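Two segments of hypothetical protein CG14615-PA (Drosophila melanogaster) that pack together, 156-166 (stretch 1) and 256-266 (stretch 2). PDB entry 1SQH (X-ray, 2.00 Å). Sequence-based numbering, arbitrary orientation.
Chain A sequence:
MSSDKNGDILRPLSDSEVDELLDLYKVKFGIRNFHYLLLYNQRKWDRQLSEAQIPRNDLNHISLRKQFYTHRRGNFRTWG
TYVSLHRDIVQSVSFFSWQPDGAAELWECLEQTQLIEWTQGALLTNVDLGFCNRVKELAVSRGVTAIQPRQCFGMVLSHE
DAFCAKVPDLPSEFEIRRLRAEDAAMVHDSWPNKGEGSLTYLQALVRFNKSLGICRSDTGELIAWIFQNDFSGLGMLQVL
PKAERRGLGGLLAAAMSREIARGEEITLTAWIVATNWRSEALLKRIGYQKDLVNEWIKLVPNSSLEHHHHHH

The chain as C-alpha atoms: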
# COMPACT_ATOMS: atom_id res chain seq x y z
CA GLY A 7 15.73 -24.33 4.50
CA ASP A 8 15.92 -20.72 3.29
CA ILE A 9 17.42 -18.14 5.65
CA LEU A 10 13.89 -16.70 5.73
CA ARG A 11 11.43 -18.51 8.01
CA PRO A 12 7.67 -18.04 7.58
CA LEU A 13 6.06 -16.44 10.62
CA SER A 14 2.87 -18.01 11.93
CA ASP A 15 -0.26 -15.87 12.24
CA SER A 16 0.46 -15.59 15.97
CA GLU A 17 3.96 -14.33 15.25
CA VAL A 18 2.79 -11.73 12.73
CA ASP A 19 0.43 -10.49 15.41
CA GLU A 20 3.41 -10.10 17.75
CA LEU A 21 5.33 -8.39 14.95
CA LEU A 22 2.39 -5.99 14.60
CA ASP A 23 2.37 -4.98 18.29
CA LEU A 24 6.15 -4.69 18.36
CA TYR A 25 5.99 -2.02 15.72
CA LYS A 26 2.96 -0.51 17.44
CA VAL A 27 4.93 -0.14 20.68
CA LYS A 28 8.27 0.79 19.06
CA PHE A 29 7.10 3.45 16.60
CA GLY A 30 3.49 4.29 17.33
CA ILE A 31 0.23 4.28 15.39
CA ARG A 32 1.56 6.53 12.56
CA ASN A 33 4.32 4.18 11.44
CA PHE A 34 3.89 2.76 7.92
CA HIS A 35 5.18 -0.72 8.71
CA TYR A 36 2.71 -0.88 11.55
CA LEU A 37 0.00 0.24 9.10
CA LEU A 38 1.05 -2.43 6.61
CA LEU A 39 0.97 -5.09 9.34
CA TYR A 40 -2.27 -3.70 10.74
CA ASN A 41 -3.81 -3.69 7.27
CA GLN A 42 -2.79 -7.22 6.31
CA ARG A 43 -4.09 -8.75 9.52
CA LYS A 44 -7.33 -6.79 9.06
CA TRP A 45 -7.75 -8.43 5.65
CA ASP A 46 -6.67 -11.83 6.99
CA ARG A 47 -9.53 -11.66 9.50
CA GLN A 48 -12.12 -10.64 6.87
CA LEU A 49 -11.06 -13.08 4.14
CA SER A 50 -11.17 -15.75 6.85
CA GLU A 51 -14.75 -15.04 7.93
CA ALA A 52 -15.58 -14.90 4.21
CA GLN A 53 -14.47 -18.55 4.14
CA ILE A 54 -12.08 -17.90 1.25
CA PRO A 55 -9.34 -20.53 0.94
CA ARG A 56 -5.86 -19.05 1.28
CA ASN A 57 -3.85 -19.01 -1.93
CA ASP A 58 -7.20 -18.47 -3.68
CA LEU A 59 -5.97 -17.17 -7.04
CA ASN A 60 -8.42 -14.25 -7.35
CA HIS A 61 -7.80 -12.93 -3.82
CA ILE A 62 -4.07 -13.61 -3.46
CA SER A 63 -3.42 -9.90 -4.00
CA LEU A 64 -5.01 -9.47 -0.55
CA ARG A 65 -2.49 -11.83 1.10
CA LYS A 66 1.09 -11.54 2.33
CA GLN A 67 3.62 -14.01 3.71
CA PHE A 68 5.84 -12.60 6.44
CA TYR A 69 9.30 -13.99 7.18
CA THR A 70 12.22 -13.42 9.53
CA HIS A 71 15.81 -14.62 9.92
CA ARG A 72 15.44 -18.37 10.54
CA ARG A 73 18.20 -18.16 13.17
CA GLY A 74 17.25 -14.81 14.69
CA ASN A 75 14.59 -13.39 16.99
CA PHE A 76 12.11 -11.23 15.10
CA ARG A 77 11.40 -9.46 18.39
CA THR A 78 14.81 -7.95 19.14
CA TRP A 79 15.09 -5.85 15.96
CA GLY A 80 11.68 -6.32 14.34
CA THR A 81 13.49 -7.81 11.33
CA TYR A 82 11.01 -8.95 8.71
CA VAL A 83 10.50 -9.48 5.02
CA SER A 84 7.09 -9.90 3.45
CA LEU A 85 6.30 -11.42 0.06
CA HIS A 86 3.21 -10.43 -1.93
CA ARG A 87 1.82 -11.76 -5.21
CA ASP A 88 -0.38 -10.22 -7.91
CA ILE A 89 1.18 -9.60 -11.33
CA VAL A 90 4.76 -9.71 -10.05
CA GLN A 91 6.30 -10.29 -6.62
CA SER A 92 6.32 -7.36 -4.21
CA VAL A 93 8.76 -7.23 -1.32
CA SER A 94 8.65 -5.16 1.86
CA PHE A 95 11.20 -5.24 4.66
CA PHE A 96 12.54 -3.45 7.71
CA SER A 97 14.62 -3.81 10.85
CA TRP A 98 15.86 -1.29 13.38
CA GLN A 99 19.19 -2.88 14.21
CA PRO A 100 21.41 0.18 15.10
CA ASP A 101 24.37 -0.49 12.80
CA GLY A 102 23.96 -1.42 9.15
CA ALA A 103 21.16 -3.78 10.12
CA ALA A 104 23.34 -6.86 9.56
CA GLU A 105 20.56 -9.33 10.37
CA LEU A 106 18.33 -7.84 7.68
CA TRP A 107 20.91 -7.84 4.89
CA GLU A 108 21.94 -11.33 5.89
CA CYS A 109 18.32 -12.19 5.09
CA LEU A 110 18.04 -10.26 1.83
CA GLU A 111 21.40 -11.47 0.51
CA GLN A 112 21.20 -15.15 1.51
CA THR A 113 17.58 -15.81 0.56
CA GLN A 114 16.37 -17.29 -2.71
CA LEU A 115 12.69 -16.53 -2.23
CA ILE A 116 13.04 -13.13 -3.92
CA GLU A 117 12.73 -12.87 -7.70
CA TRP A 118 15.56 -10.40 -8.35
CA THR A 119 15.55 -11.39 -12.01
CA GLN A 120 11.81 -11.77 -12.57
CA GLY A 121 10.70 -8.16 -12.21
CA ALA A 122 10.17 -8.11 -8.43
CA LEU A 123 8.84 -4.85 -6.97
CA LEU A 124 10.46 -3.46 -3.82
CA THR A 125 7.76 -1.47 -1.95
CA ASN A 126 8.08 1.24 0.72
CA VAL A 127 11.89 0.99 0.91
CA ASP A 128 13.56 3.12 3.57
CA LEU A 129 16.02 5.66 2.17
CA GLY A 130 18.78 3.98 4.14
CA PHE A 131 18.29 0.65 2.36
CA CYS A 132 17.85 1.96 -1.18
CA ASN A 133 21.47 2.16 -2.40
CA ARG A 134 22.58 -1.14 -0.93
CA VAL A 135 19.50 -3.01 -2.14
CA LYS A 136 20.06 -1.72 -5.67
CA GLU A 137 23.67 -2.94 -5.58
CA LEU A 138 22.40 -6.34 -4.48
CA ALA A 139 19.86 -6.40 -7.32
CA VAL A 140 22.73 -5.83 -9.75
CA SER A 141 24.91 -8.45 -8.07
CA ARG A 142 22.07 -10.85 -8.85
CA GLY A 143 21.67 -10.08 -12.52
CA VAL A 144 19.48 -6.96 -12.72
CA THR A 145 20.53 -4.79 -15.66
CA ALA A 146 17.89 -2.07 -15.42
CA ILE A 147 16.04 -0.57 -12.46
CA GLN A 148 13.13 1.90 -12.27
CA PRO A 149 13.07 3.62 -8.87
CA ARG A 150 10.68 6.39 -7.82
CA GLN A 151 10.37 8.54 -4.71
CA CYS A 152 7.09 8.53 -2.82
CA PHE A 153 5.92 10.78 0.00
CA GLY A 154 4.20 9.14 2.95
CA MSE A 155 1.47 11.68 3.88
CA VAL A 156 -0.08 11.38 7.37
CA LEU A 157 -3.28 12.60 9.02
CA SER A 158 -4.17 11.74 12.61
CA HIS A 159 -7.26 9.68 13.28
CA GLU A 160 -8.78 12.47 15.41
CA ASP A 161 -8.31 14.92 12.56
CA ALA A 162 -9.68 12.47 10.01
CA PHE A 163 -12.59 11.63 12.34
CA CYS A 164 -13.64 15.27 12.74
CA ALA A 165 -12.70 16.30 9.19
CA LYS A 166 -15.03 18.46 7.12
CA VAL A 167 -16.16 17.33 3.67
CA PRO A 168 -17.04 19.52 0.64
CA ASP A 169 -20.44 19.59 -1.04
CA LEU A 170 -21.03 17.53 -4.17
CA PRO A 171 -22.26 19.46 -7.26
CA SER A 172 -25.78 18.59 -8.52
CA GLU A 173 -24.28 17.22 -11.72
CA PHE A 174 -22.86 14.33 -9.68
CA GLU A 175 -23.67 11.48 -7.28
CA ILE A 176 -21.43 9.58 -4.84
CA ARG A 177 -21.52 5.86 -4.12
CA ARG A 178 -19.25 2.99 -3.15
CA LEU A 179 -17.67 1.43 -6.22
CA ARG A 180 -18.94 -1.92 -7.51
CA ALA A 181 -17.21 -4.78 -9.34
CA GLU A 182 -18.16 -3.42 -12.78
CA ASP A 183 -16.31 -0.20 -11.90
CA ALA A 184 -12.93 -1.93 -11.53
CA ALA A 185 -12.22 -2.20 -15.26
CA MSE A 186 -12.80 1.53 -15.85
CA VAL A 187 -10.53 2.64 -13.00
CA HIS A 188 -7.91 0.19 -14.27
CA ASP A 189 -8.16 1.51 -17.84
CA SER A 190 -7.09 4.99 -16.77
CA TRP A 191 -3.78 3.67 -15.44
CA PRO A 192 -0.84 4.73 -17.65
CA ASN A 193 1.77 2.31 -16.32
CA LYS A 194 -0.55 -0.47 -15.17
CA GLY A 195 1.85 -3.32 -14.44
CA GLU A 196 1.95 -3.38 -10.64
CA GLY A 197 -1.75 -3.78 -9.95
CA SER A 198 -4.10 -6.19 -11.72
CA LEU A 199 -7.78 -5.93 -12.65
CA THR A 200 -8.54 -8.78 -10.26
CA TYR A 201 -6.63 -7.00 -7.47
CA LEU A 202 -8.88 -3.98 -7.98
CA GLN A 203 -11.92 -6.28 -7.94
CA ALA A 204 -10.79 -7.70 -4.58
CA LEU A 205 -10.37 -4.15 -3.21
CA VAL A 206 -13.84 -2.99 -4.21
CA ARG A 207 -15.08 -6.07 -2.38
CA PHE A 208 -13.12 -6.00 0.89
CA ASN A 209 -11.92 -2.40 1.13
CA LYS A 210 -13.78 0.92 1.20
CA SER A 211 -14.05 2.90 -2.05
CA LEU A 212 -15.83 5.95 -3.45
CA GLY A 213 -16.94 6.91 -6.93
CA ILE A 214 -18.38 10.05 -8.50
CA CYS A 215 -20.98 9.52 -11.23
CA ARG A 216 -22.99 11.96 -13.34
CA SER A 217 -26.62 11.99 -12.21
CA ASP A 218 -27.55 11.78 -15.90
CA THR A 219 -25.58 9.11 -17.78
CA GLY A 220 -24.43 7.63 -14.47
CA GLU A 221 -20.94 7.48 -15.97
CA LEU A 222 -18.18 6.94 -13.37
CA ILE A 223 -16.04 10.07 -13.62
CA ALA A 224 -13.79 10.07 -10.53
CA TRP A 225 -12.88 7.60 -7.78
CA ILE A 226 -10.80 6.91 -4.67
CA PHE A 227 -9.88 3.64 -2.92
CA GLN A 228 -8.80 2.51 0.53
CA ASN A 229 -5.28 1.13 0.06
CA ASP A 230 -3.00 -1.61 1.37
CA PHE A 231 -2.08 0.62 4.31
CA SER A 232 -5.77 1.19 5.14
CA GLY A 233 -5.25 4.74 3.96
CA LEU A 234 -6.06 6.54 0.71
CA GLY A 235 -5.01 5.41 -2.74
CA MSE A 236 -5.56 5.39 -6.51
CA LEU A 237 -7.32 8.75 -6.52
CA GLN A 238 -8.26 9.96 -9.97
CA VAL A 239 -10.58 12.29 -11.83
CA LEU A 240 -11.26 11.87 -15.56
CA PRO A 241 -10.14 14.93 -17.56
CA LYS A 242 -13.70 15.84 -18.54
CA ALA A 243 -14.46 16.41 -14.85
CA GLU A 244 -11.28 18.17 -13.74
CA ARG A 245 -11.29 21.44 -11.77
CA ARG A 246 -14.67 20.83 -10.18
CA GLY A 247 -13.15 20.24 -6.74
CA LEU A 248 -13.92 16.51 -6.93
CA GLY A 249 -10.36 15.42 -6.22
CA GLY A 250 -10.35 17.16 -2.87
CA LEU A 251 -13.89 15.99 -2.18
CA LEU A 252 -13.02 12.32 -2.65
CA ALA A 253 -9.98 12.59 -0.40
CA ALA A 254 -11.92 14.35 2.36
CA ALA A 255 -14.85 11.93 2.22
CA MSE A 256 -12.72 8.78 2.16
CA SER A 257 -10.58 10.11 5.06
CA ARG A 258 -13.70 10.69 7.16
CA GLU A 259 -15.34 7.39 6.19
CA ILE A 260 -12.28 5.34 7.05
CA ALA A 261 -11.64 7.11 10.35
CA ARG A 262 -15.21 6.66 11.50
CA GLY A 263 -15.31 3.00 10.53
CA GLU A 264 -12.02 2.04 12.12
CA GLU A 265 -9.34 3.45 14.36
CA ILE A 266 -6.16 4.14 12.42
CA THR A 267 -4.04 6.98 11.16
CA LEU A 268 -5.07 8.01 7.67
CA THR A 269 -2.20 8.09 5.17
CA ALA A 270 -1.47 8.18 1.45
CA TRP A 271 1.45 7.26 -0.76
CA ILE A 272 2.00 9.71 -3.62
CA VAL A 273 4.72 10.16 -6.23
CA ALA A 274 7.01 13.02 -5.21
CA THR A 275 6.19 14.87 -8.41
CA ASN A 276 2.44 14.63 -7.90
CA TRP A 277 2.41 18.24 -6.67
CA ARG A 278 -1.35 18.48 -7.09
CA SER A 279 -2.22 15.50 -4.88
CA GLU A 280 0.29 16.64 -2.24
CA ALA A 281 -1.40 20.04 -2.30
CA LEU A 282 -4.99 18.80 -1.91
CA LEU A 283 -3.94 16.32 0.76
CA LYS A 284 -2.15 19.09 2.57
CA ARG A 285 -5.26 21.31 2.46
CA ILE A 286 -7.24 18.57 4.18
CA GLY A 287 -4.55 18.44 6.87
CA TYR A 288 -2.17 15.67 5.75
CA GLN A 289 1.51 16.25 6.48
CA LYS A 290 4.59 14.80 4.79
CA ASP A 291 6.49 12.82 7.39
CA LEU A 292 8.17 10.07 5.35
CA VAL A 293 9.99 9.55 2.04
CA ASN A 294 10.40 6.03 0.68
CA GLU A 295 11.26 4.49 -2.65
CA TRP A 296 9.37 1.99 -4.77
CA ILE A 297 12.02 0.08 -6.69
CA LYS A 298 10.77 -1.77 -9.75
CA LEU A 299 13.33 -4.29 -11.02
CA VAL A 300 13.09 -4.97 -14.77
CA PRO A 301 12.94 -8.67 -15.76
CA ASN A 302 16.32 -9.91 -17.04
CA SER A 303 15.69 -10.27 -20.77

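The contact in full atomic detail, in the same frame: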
# COMPACT_ATOMS: atom_id res chain seq x y z
N VAL A 156 0.63 11.83 6.16
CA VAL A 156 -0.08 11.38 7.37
C VAL A 156 -1.08 12.36 7.97
O VAL A 156 -0.83 13.56 8.07
CB VAL A 156 0.95 10.99 8.48
CG1 VAL A 156 0.22 10.49 9.73
CG2 VAL A 156 1.89 9.91 7.96
N LEU A 157 -2.22 11.82 8.39
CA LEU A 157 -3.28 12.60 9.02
C LEU A 157 -3.76 11.81 10.22
O LEU A 157 -4.14 10.63 10.08
CB LEU A 157 -4.43 12.83 8.04
CG LEU A 157 -5.63 13.63 8.56
CD1 LEU A 157 -5.28 15.12 8.68
CD2 LEU A 157 -6.79 13.43 7.58
N SER A 158 -3.75 12.43 11.40
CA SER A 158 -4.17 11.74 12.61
C SER A 158 -5.60 11.23 12.50
O SER A 158 -6.40 11.72 11.70
CB SER A 158 -4.03 12.65 13.83
OG SER A 158 -5.01 13.68 13.83
N HIS A 159 -5.93 10.23 13.30
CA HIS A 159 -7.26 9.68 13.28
C HIS A 159 -8.25 10.75 13.76
O HIS A 159 -9.28 10.97 13.12
CB HIS A 159 -7.33 8.42 14.16
CG HIS A 159 -8.69 7.80 14.20
ND1 HIS A 159 -9.58 8.03 15.22
CD2 HIS A 159 -9.32 6.99 13.32
CE1 HIS A 159 -10.71 7.39 14.97
NE2 HIS A 159 -10.58 6.75 13.82
N GLU A 160 -7.92 11.41 14.87
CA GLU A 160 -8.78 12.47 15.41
C GLU A 160 -9.10 13.49 14.32
O GLU A 160 -10.26 13.88 14.13
CB GLU A 160 -8.11 13.20 16.58
CG GLU A 160 -7.54 12.32 17.67
CD GLU A 160 -6.08 11.96 17.43
OE1 GLU A 160 -5.79 11.31 16.40
OE2 GLU A 160 -5.22 12.35 18.26
N ASP A 161 -8.07 13.94 13.61
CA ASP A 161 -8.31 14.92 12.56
C ASP A 161 -9.19 14.34 11.47
O ASP A 161 -10.12 15.00 11.02
CB ASP A 161 -6.99 15.41 11.96
CG ASP A 161 -6.29 16.41 12.87
OD1 ASP A 161 -6.99 17.05 13.69
OD2 ASP A 161 -5.05 16.56 12.75
N ALA A 162 -8.89 13.12 11.05
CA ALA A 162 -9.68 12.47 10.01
C ALA A 162 -11.12 12.27 10.49
O ALA A 162 -12.08 12.50 9.74
CB ALA A 162 -9.06 11.12 9.64
N PHE A 163 -11.27 11.87 11.75
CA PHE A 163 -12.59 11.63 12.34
C PHE A 163 -13.49 12.87 12.33
O PHE A 163 -14.68 12.77 12.03
CB PHE A 163 -12.43 11.13 13.78
CG PHE A 163 -13.73 10.69 14.41
CD1 PHE A 163 -14.63 11.62 14.92
CD2 PHE A 163 -14.05 9.33 14.50
CE1 PHE A 163 -15.83 11.20 15.51
CE2 PHE A 163 -15.24 8.91 15.09
CZ PHE A 163 -16.14 9.84 15.59
N CYS A 164 -12.90 14.01 12.67
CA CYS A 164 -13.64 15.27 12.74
C CYS A 164 -13.45 16.14 11.51
O CYS A 164 -13.76 17.33 11.54
CB CYS A 164 -13.22 16.06 13.98
SG CYS A 164 -13.15 15.10 15.53
N ALA A 165 -12.93 15.56 10.43
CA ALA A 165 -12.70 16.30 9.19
C ALA A 165 -13.98 16.80 8.55
O ALA A 165 -15.04 16.19 8.69
CB ALA A 165 -11.93 15.43 8.20
N LYS A 166 -13.88 17.92 7.83
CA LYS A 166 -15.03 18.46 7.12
C LYS A 166 -14.97 17.86 5.72
O LYS A 166 -13.92 17.40 5.28
CB LYS A 166 -14.95 19.99 7.02
CG LYS A 166 -15.21 20.74 8.31
CD LYS A 166 -15.24 22.25 8.03
CE LYS A 166 -15.54 23.07 9.29
NZ LYS A 166 -15.64 24.53 9.00
N MSE A 256 -13.34 10.05 1.82
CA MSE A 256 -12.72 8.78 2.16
C MSE A 256 -12.00 8.85 3.52
O MSE A 256 -12.08 7.91 4.32
CB MSE A 256 -11.74 8.35 1.07
CG MSE A 256 -11.20 6.96 1.27
SE MSE A 256 -12.52 5.61 0.80
CE MSE A 256 -13.35 5.43 2.52
N SER A 257 -11.29 9.95 3.79
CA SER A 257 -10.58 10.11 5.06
C SER A 257 -11.55 9.99 6.24
O SER A 257 -11.31 9.26 7.21
CB SER A 257 -9.85 11.46 5.11
OG SER A 257 -8.81 11.53 4.16
N ARG A 258 -12.66 10.72 6.14
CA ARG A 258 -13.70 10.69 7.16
C ARG A 258 -14.29 9.29 7.29
O ARG A 258 -14.35 8.74 8.39
CB ARG A 258 -14.83 11.65 6.82
CG ARG A 258 -14.61 13.07 7.28
CD ARG A 258 -15.37 13.33 8.57
NE ARG A 258 -16.79 12.97 8.47
CZ ARG A 258 -17.77 13.64 9.07
NH1 ARG A 258 -17.49 14.72 9.79
NH2 ARG A 258 -19.02 13.21 8.98
N GLU A 259 -14.72 8.72 6.17
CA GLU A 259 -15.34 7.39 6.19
C GLU A 259 -14.45 6.34 6.83
O GLU A 259 -14.92 5.55 7.65
CB GLU A 259 -15.75 6.93 4.78
CG GLU A 259 -16.43 5.55 4.79
CD GLU A 259 -16.98 5.11 3.42
OE1 GLU A 259 -17.24 3.90 3.25
OE2 GLU A 259 -17.17 5.96 2.53
N ILE A 260 -13.17 6.33 6.48
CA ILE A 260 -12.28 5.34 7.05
C ILE A 260 -12.11 5.56 8.54
O ILE A 260 -12.22 4.62 9.32
CB ILE A 260 -10.87 5.38 6.39
CG1 ILE A 260 -10.96 4.91 4.93
CG2 ILE A 260 -9.90 4.48 7.19
CD1 ILE A 260 -9.62 4.93 4.19
N ALA A 261 -11.85 6.79 8.94
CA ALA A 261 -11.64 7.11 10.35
C ALA A 261 -12.85 6.81 11.23
O ALA A 261 -12.70 6.47 12.40
CB ALA A 261 -11.24 8.58 10.50
N ARG A 262 -14.04 6.91 10.68
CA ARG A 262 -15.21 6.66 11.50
C ARG A 262 -15.62 5.19 11.49
O ARG A 262 -16.48 4.77 12.26
CB ARG A 262 -16.37 7.55 11.05
CG ARG A 262 -16.05 9.01 11.18
CD ARG A 262 -17.28 9.80 11.55
NE ARG A 262 -16.99 11.21 11.79
CZ ARG A 262 -17.90 12.08 12.23
NH1 ARG A 262 -19.15 11.67 12.46
NH2 ARG A 262 -17.57 13.34 12.43
N GLY A 263 -15.00 4.42 10.61
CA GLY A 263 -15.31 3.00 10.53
C GLY A 263 -14.25 2.18 11.23
O GLY A 263 -14.48 1.03 11.58
N GLU A 264 -13.08 2.77 11.44
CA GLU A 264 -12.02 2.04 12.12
C GLU A 264 -11.03 3.02 12.71
O GLU A 264 -10.93 4.17 12.26
CB GLU A 264 -11.31 1.07 11.15
CG GLU A 264 -10.38 1.73 10.12
CD GLU A 264 -9.99 0.79 8.97
OE1 GLU A 264 -10.58 0.89 7.88
OE2 GLU A 264 -9.08 -0.05 9.17
N GLU A 265 -10.31 2.58 13.73
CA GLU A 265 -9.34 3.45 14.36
C GLU A 265 -7.91 3.28 13.86
O GLU A 265 -7.19 2.40 14.29
CB GLU A 265 -9.35 3.26 15.88
CG GLU A 265 -8.45 4.28 16.58
CD GLU A 265 -8.38 4.08 18.09
OE1 GLU A 265 -7.80 3.05 18.53
OE2 GLU A 265 -8.89 4.95 18.84
N ILE A 266 -7.52 4.13 12.92
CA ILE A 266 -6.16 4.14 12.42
C ILE A 266 -5.83 5.50 11.86
O ILE A 266 -6.70 6.31 11.57
CB ILE A 266 -5.88 3.09 11.31
CG1 ILE A 266 -7.12 2.89 10.45
CG2 ILE A 266 -5.33 1.82 11.92
CD1 ILE A 266 -7.43 4.05 9.55
O HOH W 1 -8.63 8.29 17.92

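Hydrogen bonds across the contact run from side chains of one stretch to backbone carbonyls of the other. His159 NE2 donates to Ala261 O at 2.6 Å (N-H...O angle 136°) and more weakly to Glu264 O at 3.0 Å (126°), so one ring nitrogen serves two carbonyls. In the other direction, Arg262 grips Phe163 O with two donors, NE at 2.8 Å (149°) and NH2 at 3.0 Å (138°). Arg258 NH1 reaches Ala165 O at 3.1 Å (137°), a less secure bond because that oxygen is modelled too close to a neighbour.

Two aromatic rings, those of Phe163 and His159, are each covered on one face by a side chain of the other stretch. The Arg262 guanidinium lies flat on the Phe163 ring, with planes at 16° and centres 4.5 Å apart; its CZ sits 29° off the ring normal, an off-centre cation-pi arrangement. Over the His159 ring, Glu265 CG stands almost exactly on the normal, 5° off and 4.1 Å from the centroid.

Apolar packing centres on Ala261, whose CB lies 3.5 Å from Ala162 CB and 4.3 Å from Phe163 CB. The helix axes come within 8.2 Å, their N-to-C directions 116° apart. Nearby, Arg258 CA meets Ala162 O at 3.5 Å, with 155° at the hydrogen, consistent with a CA-H...O contact.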